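Local coordinates for protein induced by osmotic stress (Scheffersomyces stipitis, PDB 5YWN), which probably reduces haloketones and related carbonyl compounds to alcohols with NADP(H), as a member of the dihydroflavonol-4-reductase subfamily, at residues L68-H79 / V113-T123; P192-A200 / N210-S218. The protein carries 1 engineered substitution. One frame throughout, in Å; residues are numbered along the deposited sequence.

Interaction 1 of 2, residues L68-H79 / V113-T123; sequences LKKHPEVTIFLH and VAPQITRVVYT. With NAP (NADP nicotinamide-adenine-dinucleotide phosphate), chain B.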
loop_
_atom_site.group_PDB
_atom_site.type_symbol
_atom_site.label_atom_id
_atom_site.label_comp_id
_atom_site.label_asym_id
_atom_site.label_seq_id
_atom_site.Cartn_x
_atom_site.Cartn_y
_atom_site.Cartn_z
ATOM N N LEU A 68 -14.205 8.986 -14.967
ATOM C CA LEU A 68 -14.897 9.857 -14.058
ATOM C C LEU A 68 -16.227 10.369 -14.610
ATOM O O LEU A 68 -17.192 10.339 -13.944
ATOM C CB LEU A 68 -13.995 10.969 -13.615
ATOM C CG LEU A 68 -12.855 10.465 -12.769
ATOM C CD1 LEU A 68 -11.775 11.477 -12.606
ATOM C CD2 LEU A 68 -13.301 9.868 -11.451
ATOM N N LYS A 69 -16.263 10.759 -15.859
ATOM C CA LYS A 69 -17.476 11.264 -16.461
ATOM C C LYS A 69 -18.549 10.205 -16.430
ATOM O O LYS A 69 -19.653 10.502 -16.251
ATOM C CB LYS A 69 -17.253 11.701 -17.898
ATOM C CG LYS A 69 -16.578 13.030 -18.116
ATOM C CD LYS A 69 -16.800 13.513 -19.534
ATOM C CE LYS A 69 -15.662 13.207 -20.443
ATOM N NZ LYS A 69 -16.001 12.535 -21.748
ATOM N N LYS A 70 -18.170 8.963 -16.603
ATOM C CA LYS A 70 -19.062 7.832 -16.548
ATOM C C LYS A 70 -19.646 7.536 -15.161
ATOM O O LYS A 70 -20.599 6.860 -15.063
ATOM C CB LYS A 70 -18.401 6.589 -17.117
ATOM C CG LYS A 70 -18.181 6.612 -18.613
ATOM C CD LYS A 70 -17.445 5.385 -19.120
ATOM C CE LYS A 70 -18.327 4.147 -19.151
ATOM N NZ LYS A 70 -17.639 2.881 -19.513
ATOM N N HIS A 71 -19.019 8.027 -14.112
ATOM C CA HIS A 71 -19.424 7.684 -12.775
ATOM C C HIS A 71 -19.611 8.892 -11.884
ATOM O O HIS A 71 -18.919 9.127 -10.971
ATOM C CB HIS A 71 -18.470 6.690 -12.173
ATOM C CG HIS A 71 -18.391 5.410 -12.916
ATOM N ND1 HIS A 71 -19.232 4.365 -12.677
ATOM C CD2 HIS A 71 -17.560 5.000 -13.888
ATOM C CE1 HIS A 71 -18.920 3.364 -13.460
ATOM N NE2 HIS A 71 -17.915 3.727 -14.212
ATOM N N PRO A 72 -20.640 9.665 -12.172
ATOM C CA PRO A 72 -20.973 10.875 -11.424
ATOM C C PRO A 72 -21.401 10.579 -9.998
ATOM O O PRO A 72 -21.408 11.410 -9.167
ATOM C CB PRO A 72 -22.095 11.511 -12.234
ATOM C CG PRO A 72 -22.578 10.478 -13.134
ATOM C CD PRO A 72 -21.476 9.513 -13.355
ATOM N N GLU A 73 -21.755 9.344 -9.763
ATOM C CA GLU A 73 -22.078 8.891 -8.437
ATOM C C GLU A 73 -20.879 8.836 -7.469
ATOM O O GLU A 73 -21.060 8.804 -6.315
ATOM C CB GLU A 73 -22.858 7.585 -8.471
ATOM C CG GLU A 73 -22.014 6.368 -8.747
ATOM C CD GLU A 73 -21.788 6.122 -10.230
ATOM O OE1 GLU A 73 -22.240 6.933 -11.020
ATOM O OE2 GLU A 73 -21.166 5.086 -10.557
ATOM N N VAL A 74 -19.677 8.798 -7.995
ATOM C CA VAL A 74 -18.483 8.715 -7.180
ATOM C C VAL A 74 -18.220 10.048 -6.476
ATOM O O VAL A 74 -18.199 11.048 -7.074
ATOM C CB VAL A 74 -17.279 8.321 -8.047
ATOM C CG1 VAL A 74 -15.952 8.529 -7.321
ATOM C CG2 VAL A 74 -17.430 6.932 -8.547
ATOM N N THR A 75 -18.078 10.015 -5.176
ATOM C CA THR A 75 -17.673 11.165 -4.407
ATOM C C THR A 75 -16.338 11.046 -3.615
ATOM O O THR A 75 -15.971 11.931 -2.958
ATOM C CB THR A 75 -18.770 11.599 -3.465
ATOM O OG1 THR A 75 -18.930 10.633 -2.475
ATOM C CG2 THR A 75 -20.084 11.839 -4.192
ATOM N N ILE A 76 -15.715 9.891 -3.674
ATOM C CA ILE A 76 -14.436 9.571 -3.056
ATOM C C ILE A 76 -13.461 8.945 -4.059
ATOM O O ILE A 76 -13.832 8.093 -4.795
ATOM C CB ILE A 76 -14.602 8.599 -1.866
ATOM C CG1 ILE A 76 -15.745 9.021 -0.965
ATOM C CG2 ILE A 76 -13.311 8.401 -1.120
ATOM C CD1 ILE A 76 -15.437 10.180 -0.074
ATOM N N PHE A 77 -12.221 9.395 -4.070
ATOM C CA PHE A 77 -11.203 8.810 -4.921
ATOM C C PHE A 77 -10.023 8.324 -4.107
ATOM O O PHE A 77 -9.394 9.084 -3.464
ATOM C CB PHE A 77 -10.755 9.775 -5.996
ATOM C CG PHE A 77 -10.018 9.147 -7.144
ATOM C CD1 PHE A 77 -8.763 8.643 -6.992
ATOM C CD2 PHE A 77 -10.604 9.060 -8.386
ATOM C CE1 PHE A 77 -8.100 8.077 -8.048
ATOM C CE2 PHE A 77 -9.962 8.474 -9.443
ATOM C CZ PHE A 77 -8.704 7.993 -9.277
ATOM N N LEU A 78 -9.735 7.053 -4.184
ATOM C CA LEU A 78 -8.539 6.507 -3.610
ATOM C C LEU A 78 -7.543 6.132 -4.711
ATOM O O LEU A 78 -7.732 5.187 -5.439
ATOM C CB LEU A 78 -8.883 5.357 -2.731
ATOM C CG LEU A 78 -10.129 5.491 -1.867
ATOM C CD1 LEU A 78 -10.478 4.246 -1.125
ATOM C CD2 LEU A 78 -9.988 6.624 -0.907
ATOM N N HIS A 79 -6.493 6.914 -4.808
ATOM C CA HIS A 79 -5.436 6.689 -5.753
ATOM C C HIS A 79 -4.334 5.799 -5.177
ATOM O O HIS A 79 -3.502 6.231 -4.435
ATOM C CB HIS A 79 -4.870 8.014 -6.208
ATOM C CG HIS A 79 -3.825 7.897 -7.268
ATOM N ND1 HIS A 79 -3.879 6.964 -8.258
ATOM C CD2 HIS A 79 -2.703 8.606 -7.489
ATOM C CE1 HIS A 79 -2.842 7.106 -9.046
ATOM N NE2 HIS A 79 -2.118 8.099 -8.603
ATOM N N VAL A 113 -13.456 17.157 -14.168
ATOM C CA VAL A 113 -14.659 16.435 -14.465
ATOM C C VAL A 113 -15.403 15.789 -13.299
ATOM O O VAL A 113 -16.365 15.148 -13.498
ATOM C CB VAL A 113 -14.424 15.398 -15.562
ATOM C CG1 VAL A 113 -13.773 16.033 -16.766
ATOM C CG2 VAL A 113 -13.633 14.228 -15.051
ATOM N N ALA A 114 -14.885 15.929 -12.113
ATOM C CA ALA A 114 -15.500 15.347 -10.979
ATOM C C ALA A 114 -15.545 16.275 -9.801
ATOM O O ALA A 114 -15.018 16.020 -8.792
ATOM C CB ALA A 114 -14.819 14.047 -10.660
ATOM N N PRO A 115 -16.238 17.381 -9.936
ATOM C CA PRO A 115 -16.362 18.378 -8.874
ATOM C C PRO A 115 -17.093 17.906 -7.634
ATOM O O PRO A 115 -16.963 18.475 -6.614
ATOM C CB PRO A 115 -17.133 19.518 -9.539
ATOM C CG PRO A 115 -17.753 18.931 -10.695
ATOM C CD PRO A 115 -16.977 17.769 -11.123
ATOM N N GLN A 116 -17.880 16.879 -7.788
ATOM C CA GLN A 116 -18.584 16.252 -6.720
ATOM C C GLN A 116 -17.686 15.520 -5.728
ATOM O O GLN A 116 -18.109 15.238 -4.679
ATOM C CB GLN A 116 -19.657 15.333 -7.258
ATOM C CG GLN A 116 -19.213 13.957 -7.633
ATOM C CD GLN A 116 -18.624 13.891 -8.988
ATOM O OE1 GLN A 116 -18.426 14.872 -9.619
ATOM N NE2 GLN A 116 -18.327 12.726 -9.411
ATOM N N ILE A 117 -16.465 15.217 -6.103
ATOM C CA ILE A 117 -15.596 14.478 -5.215
ATOM C C ILE A 117 -15.102 15.378 -4.098
ATOM O O ILE A 117 -14.483 16.334 -4.311
ATOM C CB ILE A 117 -14.442 13.800 -5.946
ATOM C CG1 ILE A 117 -14.945 12.757 -6.900
ATOM C CG2 ILE A 117 -13.530 13.098 -4.957
ATOM C CD1 ILE A 117 -13.909 12.063 -7.718
ATOM N N THR A 118 -15.570 15.061 -2.919
ATOM C CA THR A 118 -15.207 15.592 -1.634
ATOM C C THR A 118 -13.842 15.194 -0.981
ATOM O O THR A 118 -13.289 15.911 -0.232
ATOM C CB THR A 118 -16.353 15.375 -0.655
ATOM O OG1 THR A 118 -16.434 14.005 -0.361
ATOM C CG2 THR A 118 -17.648 15.806 -1.263
ATOM N N ARG A 119 -13.451 13.962 -1.193
ATOM C CA ARG A 119 -12.267 13.415 -0.578
ATOM C C ARG A 119 -11.403 12.627 -1.553
ATOM O O ARG A 119 -11.893 11.902 -2.336
ATOM C CB ARG A 119 -12.585 12.602 0.664
ATOM C CG ARG A 119 -13.309 13.338 1.750
ATOM C CD ARG A 119 -12.392 14.228 2.535
ATOM N NE ARG A 119 -11.680 13.502 3.530
ATOM C CZ ARG A 119 -12.072 13.375 4.772
ATOM N NH1 ARG A 119 -13.140 13.968 5.166
ATOM N NH2 ARG A 119 -11.392 12.660 5.596
ATOM N N VAL A 120 -10.115 12.847 -1.463
ATOM C CA VAL A 120 -9.118 12.104 -2.148
ATOM C C VAL A 120 -8.051 11.599 -1.158
ATOM O O VAL A 120 -7.601 12.332 -0.307
ATOM C CB VAL A 120 -8.466 12.910 -3.248
ATOM C CG1 VAL A 120 -7.294 12.169 -3.848
ATOM C CG2 VAL A 120 -9.467 13.403 -4.277
ATOM N N VAL A 121 -7.697 10.342 -1.308
ATOM C CA VAL A 121 -6.657 9.737 -0.525
ATOM C C VAL A 121 -5.583 9.232 -1.456
ATOM O O VAL A 121 -5.844 8.482 -2.349
ATOM C CB VAL A 121 -7.149 8.566 0.337
ATOM C CG1 VAL A 121 -6.068 8.031 1.219
ATOM C CG2 VAL A 121 -8.384 8.876 1.081
ATOM N N TYR A 122 -4.370 9.654 -1.216
ATOM C CA TYR A 122 -3.270 9.159 -1.965
ATOM C C TYR A 122 -2.491 8.121 -1.157
ATOM O O TYR A 122 -2.130 8.364 -0.065
ATOM C CB TYR A 122 -2.357 10.282 -2.388
ATOM C CG TYR A 122 -1.131 9.805 -3.068
ATOM C CD1 TYR A 122 -1.211 9.195 -4.285
ATOM C CD2 TYR A 122 0.086 9.890 -2.469
ATOM C CE1 TYR A 122 -0.118 8.733 -4.919
ATOM C CE2 TYR A 122 1.192 9.429 -3.085
ATOM C CZ TYR A 122 1.070 8.832 -4.311
ATOM O OH TYR A 122 2.114 8.346 -4.925
ATOM N N THR A 123 -2.244 6.977 -1.748
ATOM C CA THR A 123 -1.476 5.944 -1.107
ATOM C C THR A 123 0.037 6.234 -1.331
ATOM O O THR A 123 0.562 6.003 -2.338
ATOM C CB THR A 123 -1.802 4.509 -1.589
ATOM O OG1 THR A 123 -3.177 4.248 -1.585
ATOM C CG2 THR A 123 -1.059 3.467 -0.759
HETATM P PA NAP B . 1.064 -4.178 -6.178
HETATM O O1A NAP B . 0.392 -5.324 -5.460
HETATM O O2A NAP B . 1.993 -4.455 -7.336
HETATM O O5B NAP B . -0.078 -3.160 -6.680
HETATM C C5B NAP B . 0.185 -2.245 -7.741
HETATM C C4B NAP B . -1.047 -2.119 -8.630
HETATM O O4B NAP B . -1.013 -0.877 -9.341
HETATM C C3B NAP B . -1.114 -3.241 -9.654
HETATM O O3B NAP B . -2.298 -4.024 -9.471
HETATM C C2B NAP B . -1.117 -2.575 -11.016
HETATM O O2B NAP B . -2.297 -2.911 -11.740
HETATM C C1B NAP B . -1.050 -1.077 -10.757
HETATM N N9A NAP B . 0.167 -0.505 -11.385
HETATM C C8A NAP B . 1.437 -0.788 -11.035
HETATM N N7A NAP B . 2.312 -0.095 -11.809
HETATM C C5A NAP B . 1.598 0.649 -12.673
HETATM C C6A NAP B . 1.896 1.608 -13.761
HETATM N N6A NAP B . 3.174 1.919 -14.091
HETATM N N1A NAP B . 0.851 2.161 -14.416
HETATM C C2A NAP B . -0.426 1.867 -14.105
HETATM N N3A NAP B . -0.762 1.004 -13.128
HETATM C C4A NAP B . 0.183 0.375 -12.390
HETATM O O3 NAP B . 1.863 -3.301 -5.089
HETATM P PN NAP B . 1.314 -3.174 -3.581
HETATM O O1N NAP B . 2.344 -3.769 -2.651
HETATM O O2N NAP B . -0.109 -3.678 -3.551
HETATM O O5D NAP B . 1.288 -1.580 -3.350
HETATM C C5D NAP B . 0.056 -0.863 -3.392
HETATM C C4D NAP B . 0.316 0.626 -3.197
HETATM O O4D NAP B . 0.626 0.897 -1.826
HETATM C C3D NAP B . 1.484 1.110 -4.042
HETATM O O3D NAP B . 1.048 2.075 -5.004
HETATM C C2D NAP B . 2.480 1.724 -3.080
HETATM O O2D NAP B . 2.727 3.095 -3.411
HETATM C C1D NAP B . 1.863 1.607 -1.695
HETATM N N1N NAP B . 2.773 0.891 -0.795
HETATM C C2N NAP B . 2.675 -0.440 -0.675
HETATM C C3N NAP B . 3.529 -1.138 0.172
HETATM C C7N NAP B . 3.414 -2.628 0.303
HETATM O O7N NAP B . 4.311 -3.252 0.843
HETATM N N7N NAP B . 2.328 -3.233 -0.178
HETATM C C4N NAP B . 4.488 -0.445 0.896
HETATM C C5N NAP B . 4.569 0.932 0.752
HETATM C C6N NAP B . 3.691 1.582 -0.107
HETATM P P2B NAP B . -2.324 -4.198 -12.706
HETATM O O1X NAP B . -3.372 -3.857 -13.738
HETATM O O2X NAP B . -0.918 -4.278 -13.247
HETATM O O3X NAP B . -2.703 -5.335 -11.786
HETATM O O HOH W 1 -17.806 12.649 -12.492
#
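The beta-alpha-beta crossover of strand 74-79, helix 91-113 and strand 119-123, part of the Rossmann fold's parallel sheet, sets Phe77 beside Val120 and Leu78 beside Val121. Phe77 N bonds to Arg119 O and Phe77 O receives Val121 N at 3.0 Å; His79 repeats the ladder with Val121 O and Thr123 N. On the face carrying Leu78 and Val121, which helix 238-250 covers, Leu78 CD2 presses on Val121 CG2 at 3.4 Å, tighter than ordinary van der Waals contact. Beta-branched valines suit these extended backbones. On the other face, His79 CD2 meets the edge of the Tyr122 ring at CD1 (3.6 Å), the ring planes inclined at 42°. Ser8 and Thr103 bond the imidazole nitrogens, fixing its rotation.

At the start of strand 74-79, Gln116 reaches across from the turn before strand 119-123. CG stands between backbone N and carbonyl carbon (chi1 84°) and the chain bends at chi2 (-83°), which lets NE2 donate to Val74 O at 2.9 Å, in the carbonyl plane. NE2 also donates to a water at 3.1 Å, which in turn donates to Leu68 O and Val113 O. With an alanine here, Val74 O would probably lose its side-chain donor and the water its amide partner. Leu68 CB packs at 3.6 Å on Val113 CG2, and Ile117 CD1 reaches Val74 CG1 at 4.1 Å.

At the far end, Thr123 CG2 lies 3.3 Å from O4D of the NADP+ ribose. Main-chain bonds thus hold the strands in register, while the amide serves Val74 O and its water adds bonds beyond the reach of the ladder.

Interaction 2 of 2, residues P192-A200 / N210-S218; sequences PVYIFGPQA and NHSAEMVNS. Engineered in segment 210-218: His211 (natural residue Leu). With NAP (NADP nicotinamide-adenine-dinucleotide phosphate), chain B.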
loop_
_atom_site.group_PDB
_atom_site.type_symbol
_atom_site.label_atom_id
_atom_site.label_comp_id
_atom_site.label_asym_id
_atom_site.label_seq_id
_atom_site.Cartn_x
_atom_site.Cartn_y
_atom_site.Cartn_z
ATOM N N PRO A 192 2.430 3.852 4.436
ATOM C CA PRO A 192 2.778 2.563 5.023
ATOM C C PRO A 192 4.234 2.138 4.902
ATOM O O PRO A 192 4.912 2.492 4.010
ATOM C CB PRO A 192 1.894 1.575 4.281
ATOM C CG PRO A 192 1.184 2.337 3.310
ATOM C CD PRO A 192 1.777 3.664 3.163
ATOM N N VAL A 193 4.615 1.284 5.830
ATOM C CA VAL A 193 5.808 0.472 5.790
ATOM C C VAL A 193 5.545 -0.839 5.028
ATOM O O VAL A 193 4.603 -0.921 4.310
ATOM C CB VAL A 193 6.384 0.223 7.200
ATOM C CG1 VAL A 193 6.683 1.528 7.870
ATOM C CG2 VAL A 193 5.445 -0.619 8.022
ATOM N N TYR A 194 6.381 -1.842 5.200
ATOM C CA TYR A 194 6.148 -3.111 4.536
ATOM C C TYR A 194 4.776 -3.686 4.924
ATOM O O TYR A 194 4.434 -3.765 6.060
ATOM C CB TYR A 194 7.207 -4.144 4.880
ATOM C CG TYR A 194 8.541 -3.966 4.283
ATOM C CD1 TYR A 194 8.742 -4.154 2.963
ATOM C CD2 TYR A 194 9.601 -3.621 5.042
ATOM C CE1 TYR A 194 9.949 -4.008 2.394
ATOM C CE2 TYR A 194 10.846 -3.453 4.488
ATOM C CZ TYR A 194 11.003 -3.646 3.146
ATOM O OH TYR A 194 12.211 -3.523 2.577
ATOM N N ILE A 195 4.029 -4.076 3.931
ATOM C CA ILE A 195 2.703 -4.573 4.144
ATOM C C ILE A 195 2.609 -6.110 4.059
ATOM O O ILE A 195 2.835 -6.686 3.046
ATOM C CB ILE A 195 1.696 -3.938 3.175
ATOM C CG1 ILE A 195 1.742 -2.411 3.220
ATOM C CG2 ILE A 195 0.313 -4.470 3.432
ATOM C CD1 ILE A 195 0.812 -1.773 2.253
ATOM N N PHE A 196 2.233 -6.709 5.167
ATOM C CA PHE A 196 2.030 -8.133 5.286
ATOM C C PHE A 196 0.548 -8.457 5.576
ATOM O O PHE A 196 -0.184 -7.646 6.000
ATOM C CB PHE A 196 2.884 -8.786 6.384
ATOM C CG PHE A 196 4.356 -8.570 6.272
ATOM C CD1 PHE A 196 4.971 -8.317 5.082
ATOM C CD2 PHE A 196 5.130 -8.647 7.389
ATOM C CE1 PHE A 196 6.315 -8.126 5.029
ATOM C CE2 PHE A 196 6.473 -8.473 7.332
ATOM C CZ PHE A 196 7.066 -8.198 6.166
ATOM N N GLY A 197 0.199 -9.707 5.392
ATOM C CA GLY A 197 -1.124 -10.182 5.613
ATOM C C GLY A 197 -1.804 -10.916 4.472
ATOM O O GLY A 197 -1.355 -10.914 3.380
ATOM N N PRO A 198 -2.904 -11.587 4.761
ATOM C CA PRO A 198 -3.594 -12.378 3.749
ATOM C C PRO A 198 -4.170 -11.558 2.623
ATOM O O PRO A 198 -4.431 -10.434 2.836
ATOM C CB PRO A 198 -4.722 -13.020 4.531
ATOM C CG PRO A 198 -5.006 -12.080 5.619
ATOM C CD PRO A 198 -3.697 -11.501 5.990
ATOM N N GLN A 199 -4.289 -12.134 1.440
ATOM C CA GLN A 199 -4.945 -11.517 0.307
ATOM C C GLN A 199 -6.441 -11.456 0.518
ATOM O O GLN A 199 -6.967 -12.286 1.167
ATOM C CB GLN A 199 -4.707 -12.301 -0.961
ATOM C CG GLN A 199 -3.316 -12.777 -1.194
ATOM C CD GLN A 199 -2.417 -11.728 -1.767
ATOM O OE1 GLN A 199 -2.690 -11.170 -2.783
ATOM N NE2 GLN A 199 -1.330 -11.496 -1.123
ATOM N N ALA A 200 -7.111 -10.495 -0.091
ATOM C CA ALA A 200 -8.537 -10.347 0.075
ATOM C C ALA A 200 -9.353 -11.587 -0.377
ATOM O O ALA A 200 -10.295 -11.948 0.236
ATOM C CB ALA A 200 -9.028 -9.092 -0.606
ATOM N N ASN A 210 3.021 -10.430 -4.582
ATOM C CA ASN A 210 3.249 -9.078 -4.192
ATOM C C ASN A 210 4.570 -9.026 -3.473
ATOM O O ASN A 210 4.851 -9.848 -2.678
ATOM C CB ASN A 210 2.105 -8.597 -3.315
ATOM C CG ASN A 210 2.415 -7.322 -2.619
ATOM O OD1 ASN A 210 3.081 -7.323 -1.651
ATOM N ND2 ASN A 210 1.947 -6.220 -3.159
ATOM N N HIS A 211 5.355 -8.030 -3.764
ATOM C CA HIS A 211 6.675 -8.005 -3.252
ATOM C C HIS A 211 6.710 -7.995 -1.740
ATOM O O HIS A 211 7.404 -8.779 -1.202
ATOM C CB HIS A 211 7.446 -6.826 -3.800
ATOM C CG HIS A 211 6.895 -5.506 -3.409
ATOM N ND1 HIS A 211 5.751 -4.990 -3.948
ATOM C CD2 HIS A 211 7.326 -4.592 -2.512
ATOM C CE1 HIS A 211 5.493 -3.818 -3.412
ATOM N NE2 HIS A 211 6.444 -3.543 -2.542
ATOM N N SER A 212 5.939 -7.163 -1.061
ATOM C CA SER A 212 5.881 -7.209 0.388
ATOM C C SER A 212 5.309 -8.500 1.033
ATOM O O SER A 212 5.906 -9.055 1.859
ATOM C CB SER A 212 5.179 -5.959 0.934
ATOM O OG SER A 212 3.841 -6.073 0.842
ATOM N N ALA A 213 4.196 -8.992 0.563
ATOM C CA ALA A 213 3.568 -10.178 1.118
ATOM C C ALA A 213 4.484 -11.389 0.988
ATOM O O ALA A 213 4.528 -12.192 1.841
ATOM C CB ALA A 213 2.239 -10.460 0.471
ATOM N N GLU A 214 5.212 -11.456 -0.106
ATOM C CA GLU A 214 6.088 -12.535 -0.386
ATOM C C GLU A 214 7.264 -12.607 0.575
ATOM O O GLU A 214 7.838 -13.591 0.688
ATOM C CB GLU A 214 6.524 -12.515 -1.827
ATOM C CG GLU A 214 7.448 -13.629 -2.262
ATOM C CD GLU A 214 6.784 -14.986 -2.333
ATOM O OE1 GLU A 214 5.551 -15.055 -2.281
ATOM O OE2 GLU A 214 7.520 -15.965 -2.414
ATOM N N MET A 215 7.586 -11.524 1.248
ATOM C CA MET A 215 8.609 -11.535 2.255
ATOM C C MET A 215 8.222 -12.455 3.401
ATOM O O MET A 215 9.049 -13.082 3.958
ATOM C CB MET A 215 8.914 -10.157 2.784
ATOM C CG MET A 215 9.752 -9.272 1.883
ATOM S SD MET A 215 9.561 -7.575 2.362
ATOM C CE MET A 215 10.374 -7.542 3.918
ATOM N N VAL A 216 6.970 -12.472 3.757
ATOM C CA VAL A 216 6.481 -13.505 4.631
ATOM C C VAL A 216 6.375 -14.889 3.948
ATOM O O VAL A 216 6.925 -15.837 4.408
ATOM C CB VAL A 216 5.125 -13.124 5.255
ATOM C CG1 VAL A 216 4.484 -14.275 5.980
ATOM C CG2 VAL A 216 5.259 -11.968 6.196
ATOM N N ASN A 217 5.647 -14.952 2.867
ATOM C CA ASN A 217 5.278 -16.196 2.242
ATOM C C ASN A 217 6.403 -17.054 1.637
ATOM O O ASN A 217 6.314 -18.242 1.595
ATOM C CB ASN A 217 4.095 -15.990 1.330
ATOM C CG ASN A 217 2.944 -15.341 2.049
ATOM O OD1 ASN A 217 2.658 -15.656 3.155
ATOM N ND2 ASN A 217 2.292 -14.457 1.405
ATOM N N SER A 218 7.487 -16.417 1.280
ATOM C CA SER A 218 8.657 -17.054 0.788
ATOM C C SER A 218 9.324 -18.001 1.813
ATOM O O SER A 218 10.053 -18.846 1.443
ATOM C CB SER A 218 9.653 -16.017 0.312
ATOM O OG SER A 218 10.141 -15.271 1.373
HETATM P PA NAP B . 1.064 -4.178 -6.178
HETATM O O1A NAP B . 0.392 -5.324 -5.460
HETATM O O2A NAP B . 1.993 -4.455 -7.336
HETATM O O5B NAP B . -0.078 -3.160 -6.680
HETATM C C5B NAP B . 0.185 -2.245 -7.741
HETATM C C4B NAP B . -1.047 -2.119 -8.630
HETATM O O4B NAP B . -1.013 -0.877 -9.341
HETATM C C3B NAP B . -1.114 -3.241 -9.654
HETATM O O3B NAP B . -2.298 -4.024 -9.471
HETATM C C2B NAP B . -1.117 -2.575 -11.016
HETATM O O2B NAP B . -2.297 -2.911 -11.740
HETATM C C1B NAP B . -1.050 -1.077 -10.757
HETATM N N9A NAP B . 0.167 -0.505 -11.385
HETATM C C8A NAP B . 1.437 -0.788 -11.035
HETATM N N7A NAP B . 2.312 -0.095 -11.809
HETATM C C5A NAP B . 1.598 0.649 -12.673
HETATM C C6A NAP B . 1.896 1.608 -13.761
HETATM N N6A NAP B . 3.174 1.919 -14.091
HETATM N N1A NAP B . 0.851 2.161 -14.416
HETATM C C2A NAP B . -0.426 1.867 -14.105
HETATM N N3A NAP B . -0.762 1.004 -13.128
HETATM C C4A NAP B . 0.183 0.375 -12.390
HETATM O O3 NAP B . 1.863 -3.301 -5.089
HETATM P PN NAP B . 1.314 -3.174 -3.581
HETATM O O1N NAP B . 2.344 -3.769 -2.651
HETATM O O2N NAP B . -0.109 -3.678 -3.551
HETATM O O5D NAP B . 1.288 -1.580 -3.350
HETATM C C5D NAP B . 0.056 -0.863 -3.392
HETATM C C4D NAP B . 0.316 0.626 -3.197
HETATM O O4D NAP B . 0.626 0.897 -1.826
HETATM C C3D NAP B . 1.484 1.110 -4.042
HETATM O O3D NAP B . 1.048 2.075 -5.004
HETATM C C2D NAP B . 2.480 1.724 -3.080
HETATM O O2D NAP B . 2.727 3.095 -3.411
HETATM C C1D NAP B . 1.863 1.607 -1.695
HETATM N N1N NAP B . 2.773 0.891 -0.795
HETATM C C2N NAP B . 2.675 -0.440 -0.675
HETATM C C3N NAP B . 3.529 -1.138 0.172
HETATM C C7N NAP B . 3.414 -2.628 0.303
HETATM O O7N NAP B . 4.311 -3.252 0.843
HETATM N N7N NAP B . 2.328 -3.233 -0.178
HETATM C C4N NAP B . 4.488 -0.445 0.896
HETATM C C5N NAP B . 4.569 0.932 0.752
HETATM C C6N NAP B . 3.691 1.582 -0.107
HETATM P P2B NAP B . -2.324 -4.198 -12.706
HETATM O O1X NAP B . -3.372 -3.857 -13.738
HETATM O O2X NAP B . -0.918 -4.278 -13.247
HETATM O O3X NAP B . -2.703 -5.335 -11.786
HETATM O O HOH W 2 2.219 -11.508 4.214
HETATM O O HOH W 3 -0.412 -12.662 1.303
#
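The hydroxyl OG of Ser212 sits close to both Ile195 O and Asn210 OD1, the latter at 2.9 Å, and takes a weak bond from N7N of the nicotinamide amide; its 2.5 Å to Ile195 O is so short that the exact value is doubtful. It joins strand 194-196 to the first turn of helix 211-217, the opening half of a beta-alpha-beta unit completed by strand 234-237. Asn210 is the N-cap: OD1 accepts from Ala213 N at 3.0 Å, in the carbonyl plane, while ND2 donates to the diphosphate oxygens O1N and O1A. Asparagine suits this place because one amide offers both an acceptor and a donor. The engineered His211 turns CE1 to within 3.2 Å of O1N.

Further along, the helix meets two aromatic rings. Met215, flexible enough to bend at chi3 (69°), lays CE over the centre of the Tyr194 ring, 3.8 Å from the centroid, with SD obliquely placed in a Met-aromatic contact. Val216 CG2 covers one face of Phe196, a CH-pi contact, and Phe266 meets that ring edge-to-face. Gly197 follows with backbone angles (phi 126°, psi 166°) at which any CB would collide with the carbonyl O of Phe196, so glycine is called for, and a water ties Gly197 O to Gln199 NE2 and Asn217 ND2. At the edge of the Phe196 ring, CE1 comes within 3.3 Å of Ser212 O.

In the fold
From the N terminus, interaction 1 comes first: after helix 65-70 and strand 74-79 the chain runs out through helix 91-113 and returns as strand 119-123, closing a loop of 33 residues. Strand 186-192 then adds the next strand to the main sheet, and the chain leaves it for strand 194-196 of a separate two-stranded sheet. Interaction 2 closes a shorter excursion, nine residues without helix or strand between 192-200 and 210-218. The two contacts follow in series, neither nested nor crossed. Their centres lie 28 Å apart, yet both touch NADP+: 113-123 at a ribose, 192-200 and 210-218 at the nicotinamide and diphosphate.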